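PDB 3NHI: long form salivary protein D7L1 from Anopheles stephensi, which binds and sequesters cysteinyl leukotrienes and thromboxane A2 analogues, so that host responses to the bite of a blood-feeding female mosquito are blunted. Local coordinates for residues Q86-Q89 with K90-T93; I217-S220 with E221-P224; D240-V243 with C244-S248; K284-M287 with K288-N291. One frame throughout, in Å; residues are numbered along the deposited sequence. Where two conformers were deposited one is given.

Contact 1 of 4, residues Q86-Q89 with K90-T93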
ATOM      1  N   GLN A  86       2.210 -22.901   7.069  1.00 12.05           N
ATOM      2  CA  GLN A  86       1.821 -24.302   7.239  1.00 12.60           C
ATOM      3  C   GLN A  86       0.453 -24.658   6.643  1.00 12.23           C
ATOM      4  O   GLN A  86      -0.164 -25.659   7.016  1.00 13.03           O
ATOM      5  CB  GLN A  86       1.914 -24.696   8.719  1.00 12.83           C
ATOM      6  CG  GLN A  86       3.358 -24.759   9.224  1.00 14.64           C
ATOM      7  CD  GLN A  86       4.172 -25.792   8.467  1.00 16.44           C
ATOM      8  OE1 GLN A  86       5.223 -25.490   7.898  1.00 18.61           O
ATOM      9  NE2 GLN A  86       3.674 -27.022   8.445  1.00 16.78           N
ATOM     10  N   SER A  87      -0.002 -23.859   5.683  1.00 11.75           N
ATOM     11  CA  SER A  87      -1.244 -24.166   4.974  1.00 11.49           C
ATOM     12  C   SER A  87      -1.119 -25.505   4.245  1.00 11.63           C
ATOM     13  O   SER A  87      -0.024 -25.907   3.846  1.00 11.44           O
ATOM     14  CB  SER A  87      -1.593 -23.036   4.003  1.00 11.18           C
ATOM     15  OG  SER A  87      -1.954 -21.875   4.730  1.00 11.40           O
ATOM     16  N   LYS A  88      -2.240 -26.200   4.086  1.00 11.19           N
ATOM     17  CA  LYS A  88      -2.224 -27.545   3.512  1.00 11.85           C
ATOM     18  C   LYS A  88      -2.346 -27.523   1.991  1.00 11.24           C
ATOM     19  O   LYS A  88      -3.274 -26.922   1.446  1.00 10.50           O
ATOM     20  CB  LYS A  88      -3.356 -28.379   4.105  1.00 12.35           C
ATOM     21  CG  LYS A  88      -3.184 -28.680   5.594  1.00 15.67           C
ATOM     22  CD  LYS A  88      -4.324 -29.527   6.134  1.00 19.69           C
ATOM     23  CE  LYS A  88      -4.072 -29.971   7.568  1.00 22.68           C
ATOM     24  NZ  LYS A  88      -3.996 -28.835   8.531  1.00 24.76           N
ATOM     25  N   GLN A  89      -1.423 -28.201   1.311  1.00 11.29           N
ATOM     26  CA  GLN A  89      -1.422 -28.288  -0.153  1.00 11.74           C
ATOM     27  C   GLN A  89      -2.774 -28.718  -0.736  1.00 10.94           C
ATOM     28  O   GLN A  89      -3.220 -28.162  -1.742  1.00 10.60           O
ATOM     29  CB  GLN A  89      -0.310 -29.233  -0.639  1.00 12.95           C
ATOM     30  CG  GLN A  89      -0.337 -29.528  -2.142  1.00 16.51           C
ATOM     31  CD  GLN A  89       0.022 -28.322  -2.987  1.00 19.92           C
ATOM     32  OE1 GLN A  89       1.174 -27.885  -3.001  1.00 23.71           O
ATOM     33  NE2 GLN A  89      -0.957 -27.788  -3.716  1.00 20.82           N
ATOM     34  N   LYS A  90      -3.417 -29.699  -0.104  1.00 10.75           N
ATOM     35  CA  LYS A  90      -4.719 -30.175  -0.560  1.00 10.78           C
ATOM     36  C   LYS A  90      -5.744 -29.038  -0.627  1.00  9.88           C
ATOM     37  O   LYS A  90      -6.466 -28.904  -1.626  1.00  9.45           O
ATOM     38  CB  LYS A  90      -5.222 -31.311   0.342  1.00 11.24           C
ATOM     39  CG  LYS A  90      -6.595 -31.850  -0.035  1.00 14.06           C
ATOM     40  CD  LYS A  90      -6.902 -33.156   0.685  1.00 18.54           C
ATOM     41  CE  LYS A  90      -8.255 -33.726   0.259  1.00 21.17           C
ATOM     42  NZ  LYS A  90      -9.410 -32.932   0.778  1.00 23.56           N
ATOM     43  N   GLU A  91      -5.794 -28.222   0.427  1.00  9.24           N
ATOM     44  CA  GLU A  91      -6.748 -27.112   0.513  0.50  9.13           C
ATOM     45  C   GLU A  91      -6.412 -26.023  -0.504  1.00  8.49           C
ATOM     46  O   GLU A  91      -7.303 -25.429  -1.108  1.00  8.02           O
ATOM     47  CB  GLU A  91      -6.787 -26.541   1.936  0.50  9.51           C
ATOM     48  CG  GLU A  91      -7.489 -27.448   2.934  0.50 11.41           C
ATOM     49  CD  GLU A  91      -7.322 -27.004   4.375  0.50 13.60           C
ATOM     50  OE1 GLU A  91      -7.322 -27.884   5.269  0.50 13.78           O
ATOM     51  OE2 GLU A  91      -7.187 -25.785   4.618  0.50 15.00           O
ATOM     52  N   VAL A  92      -5.120 -25.764  -0.682  1.00  7.81           N
ATOM     53  CA  VAL A  92      -4.651 -24.796  -1.672  1.00  7.28           C
ATOM     54  C   VAL A  92      -5.107 -25.175  -3.089  1.00  6.94           C
ATOM     55  O   VAL A  92      -5.599 -24.324  -3.837  1.00  6.70           O
ATOM     56  CB  VAL A  92      -3.115 -24.649  -1.599  1.00  6.74           C
ATOM     57  CG1 VAL A  92      -2.585 -23.787  -2.745  1.00  7.72           C
ATOM     58  CG2 VAL A  92      -2.703 -24.048  -0.253  1.00  7.40           C
ATOM     59  N   THR A  93      -4.950 -26.447  -3.447  1.00  7.00           N
ATOM     60  CA  THR A  93      -5.439 -26.961  -4.725  1.00  7.82           C
ATOM     61  C   THR A  93      -6.957 -26.777  -4.865  1.00  7.21           C
ATOM     62  O   THR A  93      -7.448 -26.386  -5.929  1.00  7.44           O
ATOM     63  CB  THR A  93      -5.041 -28.437  -4.861  1.00  7.97           C
ATOM     64  OG1 THR A  93      -3.637 -28.492  -5.133  1.00  9.42           O
ATOM     65  CG2 THR A  93      -5.814 -29.148  -5.978  1.00 10.06           C
TER
HETATM   66  O   HOH W   1      -4.695 -25.234   5.170  1.00 17.67           O
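Gln89 reaches Thr93 twice, once through its backbone and once through its side chain. The amide nitrogen NE2 of Gln89 donates to OG1 of Thr93 at 3.1 Å. This bond is bent, with an N-H...O angle of 137°, and the hydroxyl lies 17° out of the amide plane. Beside it runs the backbone bond from Thr93 N to Gln89 O, 3.0 Å long and straighter. The side chain can turn back because CG is anti to the backbone N and the chain then bends at chi2 (69°), which carries the amide forward along the first helical turn. One residue earlier, O of the N-cap residue Lys88 takes the N-H of Val92 at 3.0 Å, and CG2 of Val92 lies 3.4 Å from that same Lys88 O.

Glu91 comes back to Lys88 by a different route. In the conformer described, one of two, its OE1 lies 3.5 Å from CD of the lysine, whereas the ammonium group stands farther off; OE2 takes a hydrogen from a water that accepts from Lys88 N. In that conformer a carboxylate near the helix start may also suit the helix dipole. Lys90 pairs outside this turn, with Glu94.

The turn opens helix 89-101 after the short loop that follows helix 73-85. Val92 and Gln89 rest on Tyr78 of that preceding helix, while Ser87 and Glu91 touch Leu126 of helix 109-130.

Contact 2 of 4, residues I217-S220 with E221-P224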
ATOM      1  N   ILE A 217      -3.857  16.621   2.042  1.00  6.60           N
ATOM      2  CA  ILE A 217      -3.547  17.789   2.885  1.00  7.48           C
ATOM      3  C   ILE A 217      -4.428  18.994   2.543  1.00  7.69           C
ATOM      4  O   ILE A 217      -4.108  20.130   2.877  1.00  7.86           O
ATOM      5  CB  ILE A 217      -2.040  18.164   2.897  1.00  7.04           C
ATOM      6  CG1 ILE A 217      -1.539  18.517   1.489  1.00  7.54           C
ATOM      7  CG2 ILE A 217      -1.223  17.029   3.511  1.00  8.26           C
ATOM      8  CD1 ILE A 217      -0.277  19.385   1.489  1.00  8.57           C
ATOM      9  N   ASN A 218      -5.559  18.724   1.892  1.00  8.04           N
ATOM     10  CA  ASN A 218      -6.563  19.756   1.582  1.00  8.23           C
ATOM     11  C   ASN A 218      -6.041  20.823   0.617  1.00  8.36           C
ATOM     12  O   ASN A 218      -6.361  22.011   0.729  1.00  9.46           O
ATOM     13  CB  ASN A 218      -7.160  20.358   2.867  1.00  8.71           C
ATOM     14  CG  ASN A 218      -7.718  19.292   3.789  1.00  9.56           C
ATOM     15  OD1 ASN A 218      -8.458  18.410   3.354  1.00 12.83           O
ATOM     16  ND2 ASN A 218      -7.345  19.352   5.062  1.00 11.90           N
ATOM     17  N   LYS A 219      -5.259  20.368  -0.357  1.00  7.90           N
ATOM     18  CA  LYS A 219      -4.719  21.242  -1.393  1.00  7.91           C
ATOM     19  C   LYS A 219      -5.139  20.766  -2.787  1.00  7.61           C
ATOM     20  O   LYS A 219      -4.326  20.724  -3.714  1.00  7.25           O
ATOM     21  CB  LYS A 219      -3.194  21.362  -1.270  1.00  8.07           C
ATOM     22  CG  LYS A 219      -2.736  22.117  -0.022  1.00  9.18           C
ATOM     23  CD  LYS A 219      -3.092  23.602  -0.124  1.00 11.59           C
ATOM     24  CE  LYS A 219      -2.781  24.344   1.161  1.00 14.97           C
ATOM     25  NZ  LYS A 219      -3.007  25.808   0.978  1.00 18.36           N
ATOM     26  N   SER A 220      -6.422  20.428  -2.928  1.00  7.79           N
ATOM     27  CA  SER A 220      -6.966  19.986  -4.210  1.00  8.19           C
ATOM     28  C   SER A 220      -6.800  21.032  -5.306  1.00  8.06           C
ATOM     29  O   SER A 220      -6.666  20.679  -6.480  1.00  8.83           O
ATOM     30  CB  SER A 220      -8.442  19.585  -4.089  1.00  8.33           C
ATOM     31  OG  SER A 220      -9.233  20.637  -3.539  1.00 10.03           O
ATOM     32  N   GLU A 221      -6.782  22.307  -4.928  1.00  8.21           N
ATOM     33  CA  GLU A 221      -6.641  23.364  -5.925  1.00  8.44           C
ATOM     34  C   GLU A 221      -5.262  23.369  -6.603  1.00  8.29           C
ATOM     35  O   GLU A 221      -5.092  23.999  -7.648  1.00  8.36           O
ATOM     36  CB  GLU A 221      -6.977  24.745  -5.338  1.00  8.92           C
ATOM     37  CG  GLU A 221      -5.953  25.337  -4.378  1.00 10.29           C
ATOM     38  CD  GLU A 221      -6.129  24.896  -2.933  1.00 11.54           C
ATOM     39  OE1 GLU A 221      -6.734  23.835  -2.665  1.00 11.98           O
ATOM     40  OE2 GLU A 221      -5.632  25.622  -2.047  1.00 14.85           O
ATOM     41  N   LEU A 222      -4.291  22.675  -6.007  1.00  7.78           N
ATOM     42  CA  LEU A 222      -2.931  22.632  -6.554  1.00  7.90           C
ATOM     43  C   LEU A 222      -2.734  21.533  -7.592  1.00  7.79           C
ATOM     44  O   LEU A 222      -1.674  21.456  -8.202  1.00  7.99           O
ATOM     45  CB  LEU A 222      -1.887  22.500  -5.430  1.00  7.93           C
ATOM     46  CG  LEU A 222      -1.794  23.650  -4.425  1.00  8.94           C
ATOM     47  CD1 LEU A 222      -0.649  23.404  -3.446  1.00  8.40           C
ATOM     48  CD2 LEU A 222      -1.614  24.996  -5.127  1.00 10.62           C
ATOM     49  N   GLU A 223      -3.758  20.709  -7.824  1.00  7.59           N
ATOM     50  CA  GLU A 223      -3.612  19.596  -8.763  1.00  7.97           C
ATOM     51  C   GLU A 223      -2.971  19.978 -10.112  1.00  7.96           C
ATOM     52  O   GLU A 223      -2.027  19.310 -10.537  1.00  7.98           O
ATOM     53  CB  GLU A 223      -4.930  18.822  -8.954  1.00  7.96           C
ATOM     54  CG  GLU A 223      -4.827  17.783 -10.066  1.00  9.22           C
ATOM     55  CD  GLU A 223      -6.020  16.858 -10.174  1.00 11.99           C
ATOM     56  OE1 GLU A 223      -5.896  15.870 -10.917  1.00 14.65           O
ATOM     57  OE2 GLU A 223      -7.053  17.104  -9.524  1.00 15.20           O
ATOM     58  N   PRO A 224      -3.476  21.036 -10.793  1.00  8.22           N
ATOM     59  CA  PRO A 224      -2.856  21.362 -12.083  1.00  8.29           C
ATOM     60  C   PRO A 224      -1.377  21.718 -11.971  1.00  8.28           C
ATOM     61  O   PRO A 224      -0.615  21.415 -12.899  1.00  9.00           O
ATOM     62  CB  PRO A 224      -3.661  22.568 -12.589  1.00  8.59           C
ATOM     63  CG  PRO A 224      -4.917  22.559 -11.807  1.00 10.22           C
ATOM     64  CD  PRO A 224      -4.641  21.897 -10.503  1.00  8.62           C
TER
HETATM   65  O   HOH W   2      -8.352  23.597  -0.606  1.00 19.36           O
HETATM   66  O   HOH W   3      -5.763  25.936   0.556  1.00 23.20           O
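Lys219 and Glu221 face each other across the connection between helices 207-216 and 223-231, at a Schellman motif. Asn218, with positive phi, is the C-prime residue of that motif: Lys219 N bonds to Phe214 O and Asn218 N to Asn215 O. The chain then enters a short 3-10 turn, in which Leu222 N donates to Lys219 O at 3.0 Å and Glu223 N to Ser220 O. Both donors stand more than 50° above the carbonyl planes, the skewed geometry of i to i+3 bonding.

The side chain of Lys219 can be followed outward. CB packs 3.9 Å from CD1 of Leu222, the two side chains running alongside each other; His253 of helix 251-266 touches both. A bend at chi2 (-69°) then redirects the chain, and CD meets OE2 of Glu221 at 3.8 Å and CD1 of Leu222 at 4.1 Å. At the tip, NZ stays 4.0 Å from OE2 of Glu221, beyond salt-bridge range, and a water joins them by accepting from NZ and donating to OE2.

Glu221 folds back toward this lysine because CG sits between the backbone N and the carbonyl carbon (chi1 73°) and the chain bends again at chi2. Its carboxylate is therefore held through water at both oxygens: a second water donates to OE1 of Glu221 at 2.6 Å and to the backbone O of Asn218 at 2.9 Å.

Contact 3 of 4, residues D240-V243 with C244-S248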
ATOM      1  N   ASP A 240      14.772  12.580  -9.548  1.00  6.55           N
ATOM      2  CA  ASP A 240      14.481  13.704 -10.445  1.00  6.67           C
ATOM      3  C   ASP A 240      13.157  14.374 -10.113  1.00  6.21           C
ATOM      4  O   ASP A 240      13.089  15.605 -10.008  1.00  6.47           O
ATOM      5  CB  ASP A 240      14.514  13.268 -11.906  1.00  7.01           C
ATOM      6  CG  ASP A 240      15.848  12.674 -12.306  1.00  8.20           C
ATOM      7  OD1 ASP A 240      16.896  13.233 -11.912  1.00 10.39           O
ATOM      8  OD2 ASP A 240      15.844  11.657 -13.021  1.00  9.34           O
ATOM      9  N   TYR A 241      12.109  13.569  -9.916  1.00  5.92           N
ATOM     10  CA  TYR A 241      10.791  14.108  -9.570  1.00  5.93           C
ATOM     11  C   TYR A 241      10.791  14.787  -8.210  1.00  5.55           C
ATOM     12  O   TYR A 241      10.209  15.849  -8.040  1.00  6.26           O
ATOM     13  CB  TYR A 241       9.716  13.018  -9.629  1.00  5.45           C
ATOM     14  CG  TYR A 241       9.536  12.441 -11.012  1.00  5.36           C
ATOM     15  CD1 TYR A 241       9.820  11.103 -11.262  1.00  6.55           C
ATOM     16  CD2 TYR A 241       9.122  13.242 -12.070  1.00  5.92           C
ATOM     17  CE1 TYR A 241       9.685  10.570 -12.537  1.00  6.55           C
ATOM     18  CE2 TYR A 241       8.964  12.716 -13.345  1.00  5.88           C
ATOM     19  CZ  TYR A 241       9.239  11.376 -13.570  1.00  6.61           C
ATOM     20  OH  TYR A 241       9.109  10.842 -14.836  1.00  8.50           O
ATOM     21  N   TYR A 242      11.475  14.172  -7.255  1.00  5.15           N
ATOM     22  CA  TYR A 242      11.644  14.742  -5.931  1.00  5.65           C
ATOM     23  C   TYR A 242      12.300  16.136  -6.000  1.00  6.12           C
ATOM     24  O   TYR A 242      11.796  17.082  -5.393  1.00  6.78           O
ATOM     25  CB  TYR A 242      12.475  13.761  -5.106  1.00  5.64           C
ATOM     26  CG  TYR A 242      12.858  14.187  -3.712  1.00  5.50           C
ATOM     27  CD1 TYR A 242      11.910  14.304  -2.693  1.00  5.00           C
ATOM     28  CD2 TYR A 242      14.189  14.444  -3.401  1.00  5.59           C
ATOM     29  CE1 TYR A 242      12.281  14.679  -1.413  1.00  5.23           C
ATOM     30  CE2 TYR A 242      14.566  14.806  -2.118  1.00  5.88           C
ATOM     31  CZ  TYR A 242      13.612  14.922  -1.130  1.00  5.17           C
ATOM     32  OH  TYR A 242      13.975  15.296   0.148  1.00  7.18           O
ATOM     33  N   VAL A 243      13.401  16.244  -6.747  1.00  6.18           N
ATOM     34  CA  VAL A 243      14.082  17.527  -6.960  1.00  6.51           C
ATOM     35  C   VAL A 243      13.146  18.539  -7.621  1.00  6.04           C
ATOM     36  O   VAL A 243      13.067  19.702  -7.195  1.00  6.52           O
ATOM     37  CB  VAL A 243      15.373  17.355  -7.798  1.00  6.28           C
ATOM     38  CG1 VAL A 243      15.888  18.709  -8.288  1.00  7.25           C
ATOM     39  CG2 VAL A 243      16.448  16.664  -6.989  1.00  7.65           C
ATOM     40  N   CYS A 244      12.412  18.100  -8.641  1.00  6.33           N
ATOM     41  CA  CYS A 244      11.483  19.015  -9.307  1.00  6.52           C
ATOM     42  C   CYS A 244      10.428  19.573  -8.351  1.00  6.84           C
ATOM     43  O   CYS A 244      10.127  20.763  -8.389  1.00  7.48           O
ATOM     44  CB  CYS A 244      10.816  18.355 -10.508  1.00  6.72           C
ATOM     45  SG  CYS A 244      11.985  18.134 -11.858  1.00  7.11           S
ATOM     46  N   LEU A 245       9.878  18.714  -7.489  1.00  6.72           N
ATOM     47  CA  LEU A 245       8.856  19.140  -6.535  1.00  7.15           C
ATOM     48  C   LEU A 245       9.440  20.064  -5.478  1.00  7.39           C
ATOM     49  O   LEU A 245       8.874  21.127  -5.186  1.00  8.06           O
ATOM     50  CB  LEU A 245       8.202  17.920  -5.880  1.00  6.88           C
ATOM     51  CG  LEU A 245       7.319  17.098  -6.824  1.00  6.59           C
ATOM     52  CD1 LEU A 245       7.159  15.680  -6.294  1.00  6.57           C
ATOM     53  CD2 LEU A 245       5.966  17.756  -7.062  1.00  8.05           C
ATOM     54  N   VAL A 246      10.594  19.684  -4.940  1.00  7.58           N
ATOM     55  CA  VAL A 246      11.209  20.448  -3.855  1.00  8.94           C
ATOM     56  C   VAL A 246      11.624  21.838  -4.334  1.00  9.72           C
ATOM     57  O   VAL A 246      11.436  22.822  -3.614  1.00 10.77           O
ATOM     58  CB  VAL A 246      12.401  19.684  -3.234  1.00  8.44           C
ATOM     59  CG1 VAL A 246      13.224  20.605  -2.316  1.00 10.13           C
ATOM     60  CG2 VAL A 246      11.900  18.461  -2.458  1.00  8.89           C
ATOM     61  N   ASN A 247      12.128  21.933  -5.561  1.00  9.84           N
ATOM     62  CA  ASN A 247      12.622  23.214  -6.063  1.00 10.86           C
ATOM     63  C   ASN A 247      11.576  24.090  -6.754  1.00 11.23           C
ATOM     64  O   ASN A 247      11.898  25.171  -7.253  1.00 13.61           O
ATOM     65  CB  ASN A 247      13.851  23.007  -6.942  1.00 10.50           C
ATOM     66  CG  ASN A 247      15.111  22.763  -6.125  1.00  9.81           C
ATOM     67  OD1 ASN A 247      15.139  23.018  -4.919  1.00 11.94           O
ATOM     68  ND2 ASN A 247      16.159  22.286  -6.778  1.00 11.65           N
ATOM     69  N   SER A 248      10.327  23.651  -6.716  1.00 11.33           N
ATOM     70  CA  SER A 248       9.208  24.352  -7.344  1.00 10.78           C
ATOM     71  C   SER A 248       8.472  25.278  -6.378  1.00 11.08           C
ATOM     72  O   SER A 248       8.730  25.273  -5.173  1.00  9.72           O
ATOM     73  CB  SER A 248       8.205  23.328  -7.874  1.00 10.57           C
ATOM     74  OG  SER A 248       7.452  22.782  -6.798  1.00 10.29           O
TER
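Tyr242 swings its ring toward the next turn of the helix with CG anti to the backbone N (chi1 176°), while Val246 places CG2 anti to its own carbonyl carbon. These torsions bring the methyl over one face of the phenol ring in a CH-pi contact: CG2 of Val246 lies 4.1 Å from the Tyr242 ring centroid and 17° off the ring normal. It is displaced toward the rim, and its nearest ring atom is CE1 of Tyr242, at 3.9 Å. The side chains run alongside each other in the same direction, and Phe254 of helix 251-266 touches both.

A second i to i+4 pair, on another side of the helix, brings CG1 of Val243 to 3.9 Å from ND2 of Asn247. Beneath both pairs the backbone is regular: Val246 N bonds to Tyr242 O at 2.9 Å. The N-H groups of Cys244, Leu245 and Asn247 bond in the same way to the carbonyls four residues earlier. SG of Cys244 also lies 3.3 Å from O of Asp240, and its disulfide to Cys233 ties the helix back to the segment that follows helix 223-231.

At the C-terminal end Asn247 leaves the helical conformation. There O of Leu245 accepts twice, from OG of Ser248 at 2.7 Å and, over a longer span, from Ser248 N, both from the same face of its carbonyl plane. Ser248 OG further bonds to Leu250 N, leading into helix 251-266. A helix packed on helices 184-196 and 251-266 and linked through Cys233-Cys244 is consistent with the disulfide-braced, all-helical odorant-binding protein fold of the PBP/GOBP family.

Contact 4 of 4, residues K284-M287 with K288-N291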
ATOM      1  N   LYS A 284       4.174  15.878  12.828  1.00  9.75           N
ATOM      2  CA  LYS A 284       5.463  15.673  13.476  1.00 10.43           C
ATOM      3  C   LYS A 284       5.325  15.049  14.866  1.00 10.55           C
ATOM      4  O   LYS A 284       6.047  14.113  15.201  1.00 10.03           O
ATOM      5  CB  LYS A 284       6.255  16.974  13.514  1.00 11.10           C
ATOM      6  CG  LYS A 284       6.702  17.431  12.131  1.00 14.95           C
ATOM      7  CD  LYS A 284       7.584  18.664  12.197  1.00 19.36           C
ATOM      8  CE  LYS A 284       7.992  19.137  10.810  1.00 22.02           C
ATOM      9  NZ  LYS A 284       6.858  19.761  10.077  1.00 24.50           N
ATOM     10  N   GLU A 285       4.368  15.533  15.656  1.00 10.75           N
ATOM     11  CA  GLU A 285       4.121  14.953  16.982  1.00 11.69           C
ATOM     12  C   GLU A 285       3.715  13.485  16.902  1.00 10.98           C
ATOM     13  O   GLU A 285       4.207  12.654  17.667  1.00 11.00           O
ATOM     14  CB  GLU A 285       3.093  15.782  17.764  1.00 12.37           C
ATOM     15  CG  GLU A 285       3.621  17.144  18.217  1.00 15.81           C
ATOM     16  CD  GLU A 285       4.930  17.044  19.007  1.00 19.12           C
ATOM     17  OE1 GLU A 285       5.915  17.700  18.611  1.00 22.14           O
ATOM     18  OE2 GLU A 285       4.974  16.302  20.012  1.00 21.92           O
ATOM     19  N   GLU A 286       2.838  13.153  15.958  1.00 10.41           N
ATOM     20  CA  GLU A 286       2.428  11.765  15.756  1.00 10.64           C
ATOM     21  C   GLU A 286       3.589  10.873  15.310  1.00  9.95           C
ATOM     22  O   GLU A 286       3.681   9.714  15.727  1.00  9.92           O
ATOM     23  CB  GLU A 286       1.283  11.704  14.748  1.00 11.08           C
ATOM     24  CG  GLU A 286      -0.037  12.236  15.285  1.00 14.23           C
ATOM     25  CD  GLU A 286      -0.894  11.138  15.872  1.00 19.78           C
ATOM     26  OE1 GLU A 286      -2.066  11.030  15.449  1.00 22.52           O
ATOM     27  OE2 GLU A 286      -0.396  10.368  16.727  1.00 20.45           O
ATOM     28  N   MET A 287       4.487  11.415  14.485  1.00  8.92           N
ATOM     29  CA  MET A 287       5.629  10.638  14.000  1.00  8.52           C
ATOM     30  C   MET A 287       6.621  10.295  15.106  1.00  8.62           C
ATOM     31  O   MET A 287       7.299   9.282  15.026  1.00  8.16           O
ATOM     32  CB  MET A 287       6.337  11.341  12.844  1.00  8.37           C
ATOM     33  CG  MET A 287       5.562  11.237  11.533  1.00  7.35           C
ATOM     34  SD  MET A 287       6.600  11.371  10.060  1.00  9.39           S
ATOM     35  CE  MET A 287       6.992  13.118  10.081  1.00 10.33           C
ATOM     36  N   LYS A 288       6.684  11.128  16.143  1.00  8.91           N
ATOM     37  CA  LYS A 288       7.598  10.882  17.264  1.00  9.41           C
ATOM     38  C   LYS A 288       7.271   9.583  18.010  1.00  9.94           C
ATOM     39  O   LYS A 288       8.150   8.987  18.640  1.00 10.06           O
ATOM     40  CB  LYS A 288       7.604  12.074  18.225  1.00  9.73           C
ATOM     41  CG  LYS A 288       8.260  13.311  17.665  1.00 10.01           C
ATOM     42  CD  LYS A 288       8.108  14.468  18.627  1.00 12.37           C
ATOM     43  CE  LYS A 288       8.799  15.695  18.092  1.00 13.95           C
ATOM     44  NZ  LYS A 288       8.562  16.893  18.955  1.00 16.98           N
ATOM     45  N   LYS A 289       6.020   9.140  17.917  1.00  9.73           N
ATOM     46  CA  LYS A 289       5.579   7.904  18.568  1.00 10.62           C
ATOM     47  C   LYS A 289       6.002   6.645  17.813  1.00 10.17           C
ATOM     48  O   LYS A 289       5.918   5.540  18.349  1.00 11.59           O
ATOM     49  CB  LYS A 289       4.058   7.904  18.716  1.00 11.28           C
ATOM     50  CG  LYS A 289       3.539   9.025  19.612  1.00 14.26           C
ATOM     51  CD  LYS A 289       2.037   9.260  19.448  1.00 19.61           C
ATOM     52  CE  LYS A 289       1.190   8.273  20.246  1.00 22.99           C
ATOM     53  NZ  LYS A 289       0.836   7.057  19.460  1.00 25.63           N
ATOM     54  N   LEU A 290       6.442   6.817  16.569  1.00  9.36           N
ATOM     55  CA  LEU A 290       6.694   5.688  15.678  1.00  8.85           C
ATOM     56  C   LEU A 290       8.155   5.675  15.220  1.00  8.41           C
ATOM     57  O   LEU A 290       8.932   6.564  15.562  1.00  8.85           O
ATOM     58  CB  LEU A 290       5.729   5.751  14.479  1.00  8.81           C
ATOM     59  CG  LEU A 290       4.240   5.658  14.845  1.00  9.48           C
ATOM     60  CD1 LEU A 290       3.371   6.051  13.660  1.00 10.82           C
ATOM     61  CD2 LEU A 290       3.843   4.274  15.375  1.00 12.05           C
ATOM     62  N   ASN A 291       8.523   4.656  14.448  1.00  8.10           N
ATOM     63  CA  ASN A 291       9.871   4.536  13.920  1.00  8.22           C
ATOM     64  C   ASN A 291       9.964   5.305  12.599  1.00  7.80           C
ATOM     65  O   ASN A 291       9.785   4.752  11.514  1.00  7.54           O
ATOM     66  CB  ASN A 291      10.248   3.057  13.769  1.00  8.67           C
ATOM     67  CG  ASN A 291      11.659   2.850  13.228  1.00  9.40           C
ATOM     68  OD1 ASN A 291      12.463   3.773  13.155  1.00 11.61           O
ATOM     69  ND2 ASN A 291      11.953   1.617  12.840  1.00 12.07           N
TER
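Charge pairing joins Glu285 to Lys288 three residues on. NZ of Lys288 forms a salt bridge with OE1 of Glu285 at 2.8 Å, meeting the oxygen on its syn side but 24° out of the carboxylate plane. The lysine chain is extended beyond CG and lies alongside the glutamate, so CE of Lys288 also comes within 3.6 Å of OE1 of Glu285. The glutamate meets it by folding: a bend at chi2 (-54°) turns the carboxylate along the helix toward the ammonium group. Glu286 and Lys289 repeat the spacing without closing it, since OE2 of Glu286 touches CD of Lys289 at 3.8 Å but stands 4.5 Å from its NZ. The salt bridge of Glu286 is instead made by OE1 with Lys275.

Backbone hydrogen bonds record the helix giving way. Lys288 N still bonds to Lys284 O at 3.2 Å, with a weak second bond to Glu285 O. Lys289 N then donates to Glu286 O, and Leu290 N to Met287 O at 3.0 Å; both are i to i+3 bonds whose donors stand about 60° above the carbonyl plane. O of Met287 has a further partner in OG1 of Thr292.

Apolar packing holds the inner side. Met287 and Leu290 are laid against helix 251-266, on Leu263 and Ala266 respectively. Lys288 touches Val294 and Phe296 of the C-terminal tail.

The chemistry implies an end of helix 280-288 where the bonding tightens from four-residue to three-residue spacing, and where the lysine-rich surface is probably partly balanced by Glu285, and by Glu286, whose OE1 pairs with Lys275.

Overall arrangement
The four contacts follow one another in series along the chain and none touches another. Contact 1 stands apart: its centre is about 48 Å from those of contacts 2 and 3, which lie on the opposite side of the chain's centre, and about 41 Å from that of contact 4. Contacts 2 and 3 are nearest in space, about 17 Å between centres, on successive helices within the PBP/GOBP range. The bound hydroxyeicosatetraenoic acid lies about 12 Å from the side chain of Val92 in contact 1 and about 13 Å from that of Leu290 in contact 4. Leu290 is also about 8 Å from the side chain of Lys151, which binds leukotriene C4 and thromboxane A2.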